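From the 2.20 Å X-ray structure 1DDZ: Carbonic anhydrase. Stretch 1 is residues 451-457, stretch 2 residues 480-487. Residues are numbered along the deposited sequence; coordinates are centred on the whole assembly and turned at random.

Stretch 1 451-457: VQDAWDA
Stretch 2 480-487: VVAKANDD

A helix can hold an irregular segment when one amide side chain reads its backbone and an aromatic ring paves its floor; carbonic anhydrase 1DDZ is an example. Stretch 1 lies in a helix that begins earlier in the chain, with Trp455 N bonded to Val451 O at 2.9 Å. The second stretch leaves a strand at Val481 and continues as a largely extended loop, interrupted at Ala482 (phi/psi -93/-25) and Asp486 (-107/25). Register is set by CA-CA distances of 6.3 Å for Trp455-Lys483 and 7.0 Å for Gln452-Asn485, so later loop residues meet earlier helix residues.

Gln452 points toward the loop and folds through chi1 -73°, chi2 -65° and chi3 -53°. This curl presents its amide to two backbone groups: NE2 donates to Ala484 O (3.0 Å, 175°), while OE1 accepts from Asp486 N (3.1 Å, 149°). A water also donates to Gln452 OE1 (2.7 Å) and Asp487 OD1 (3.0 Å).

Trp455 (chi1 -83°, chi2 -19°) lays its six-membered ring beneath Lys483, whose CA sits 3.7 Å from the centroid, 11° off the normal, a CH-pi contact. Trp455 CH2 meets Val481 CG1 at 3.7 Å. All-trans Lys483 stretches along the helix, packing CG 3.8 Å from Trp455 CG; its CE lies 3.3 Å from Trp455 O, a carbon-to-carbonyl contact without an NZ hydrogen bond.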

# COMPACT_ATOMS: atom_id res chain seq x y z
N VAL A 451 3.50 15.95 10.03
CA VAL A 451 2.97 17.04 10.85
C VAL A 451 3.92 17.35 12.02
O VAL A 451 4.09 18.51 12.35
CB VAL A 451 1.52 16.72 11.36
CG1 VAL A 451 1.04 17.77 12.34
CG2 VAL A 451 0.59 16.67 10.20
N GLN A 452 4.54 16.33 12.59
CA GLN A 452 5.48 16.55 13.69
C GLN A 452 6.68 17.38 13.23
O GLN A 452 7.09 18.33 13.90
CB GLN A 452 5.93 15.22 14.29
CG GLN A 452 4.87 14.52 15.11
CD GLN A 452 4.49 15.31 16.36
OE1 GLN A 452 5.35 15.67 17.16
NE2 GLN A 452 3.20 15.56 16.54
N ASP A 453 7.21 17.07 12.04
CA ASP A 453 8.33 17.84 11.48
C ASP A 453 7.92 19.28 11.26
O ASP A 453 8.64 20.21 11.63
CB ASP A 453 8.79 17.26 10.15
CG ASP A 453 9.62 16.00 10.31
OD1 ASP A 453 10.00 15.66 11.45
OD2 ASP A 453 9.90 15.34 9.28
N ALA A 454 6.75 19.48 10.66
CA ALA A 454 6.29 20.83 10.39
C ALA A 454 6.14 21.61 11.68
O ALA A 454 6.57 22.76 11.76
CB ALA A 454 4.97 20.80 9.65
N TRP A 455 5.55 20.97 12.69
CA TRP A 455 5.34 21.63 13.98
C TRP A 455 6.62 22.05 14.64
O TRP A 455 6.81 23.23 14.94
CB TRP A 455 4.53 20.77 14.95
CG TRP A 455 3.07 20.88 14.72
CD1 TRP A 455 2.41 21.88 14.05
CD2 TRP A 455 2.06 19.98 15.18
NE1 TRP A 455 1.07 21.66 14.06
CE2 TRP A 455 0.82 20.50 14.75
CE3 TRP A 455 2.09 18.79 15.92
CZ2 TRP A 455 -0.40 19.88 15.04
CZ3 TRP A 455 0.88 18.17 16.21
CH2 TRP A 455 -0.35 18.72 15.77
N ASP A 456 7.53 21.10 14.87
CA ASP A 456 8.76 21.50 15.52
C ASP A 456 9.71 22.30 14.61
O ASP A 456 10.82 22.66 15.00
CB ASP A 456 9.41 20.36 16.32
CG ASP A 456 9.70 19.16 15.50
OD1 ASP A 456 9.53 18.04 16.02
OD2 ASP A 456 10.12 19.33 14.34
N ALA A 457 9.24 22.58 13.39
CA ALA A 457 9.96 23.41 12.43
C ALA A 457 9.34 24.81 12.57
O ALA A 457 9.72 25.75 11.85
CB ALA A 457 9.76 22.91 11.01
N VAL A 480 -9.66 20.44 17.63
CA VAL A 480 -8.65 21.10 16.83
C VAL A 480 -7.36 21.00 17.63
O VAL A 480 -7.41 20.93 18.86
CB VAL A 480 -9.03 22.55 16.57
CG1 VAL A 480 -8.94 23.35 17.84
CG2 VAL A 480 -8.14 23.13 15.49
N VAL A 481 -6.22 20.84 16.95
CA VAL A 481 -4.92 20.75 17.61
C VAL A 481 -3.99 21.67 16.85
O VAL A 481 -3.83 21.53 15.63
CB VAL A 481 -4.32 19.34 17.55
CG1 VAL A 481 -2.99 19.31 18.29
CG2 VAL A 481 -5.23 18.31 18.12
N ALA A 482 -3.41 22.63 17.55
CA ALA A 482 -2.49 23.57 16.92
C ALA A 482 -1.04 23.12 17.03
O ALA A 482 -0.20 23.57 16.27
CB ALA A 482 -2.64 24.94 17.54
N LYS A 483 -0.73 22.31 18.02
CA LYS A 483 0.63 21.81 18.18
C LYS A 483 0.67 20.93 19.41
O LYS A 483 0.15 21.31 20.45
CB LYS A 483 1.62 22.96 18.34
CG LYS A 483 3.06 22.56 18.12
CD LYS A 483 3.99 23.74 18.39
CE LYS A 483 5.41 23.44 17.93
NZ LYS A 483 6.37 24.50 18.35
N ALA A 484 1.31 19.78 19.28
CA ALA A 484 1.42 18.84 20.37
C ALA A 484 2.53 17.84 20.03
O ALA A 484 2.45 17.08 19.06
CB ALA A 484 0.08 18.12 20.59
N ASN A 485 3.58 17.86 20.83
CA ASN A 485 4.70 16.98 20.63
C ASN A 485 4.28 15.55 20.89
O ASN A 485 3.56 15.28 21.85
CB ASN A 485 5.84 17.34 21.58
CG ASN A 485 7.05 16.49 21.35
OD1 ASN A 485 7.31 15.56 22.10
ND2 ASN A 485 7.77 16.77 20.26
N ASP A 486 4.67 14.64 20.02
CA ASP A 486 4.31 13.27 20.21
C ASP A 486 5.47 12.40 20.66
O ASP A 486 5.43 11.19 20.50
CB ASP A 486 3.67 12.70 18.95
CG ASP A 486 3.03 11.34 19.19
OD1 ASP A 486 2.51 11.09 20.30
OD2 ASP A 486 3.07 10.51 18.26
N ASP A 487 6.48 13.00 21.30
CA ASP A 487 7.62 12.22 21.75
C ASP A 487 7.45 11.66 23.17
O ASP A 487 6.95 12.35 24.07
CB ASP A 487 8.91 13.04 21.63
CG ASP A 487 9.22 13.46 20.17
OD1 ASP A 487 8.86 12.73 19.22
OD2 ASP A 487 9.83 14.53 19.97
O HOH W 1 6.69 13.28 17.21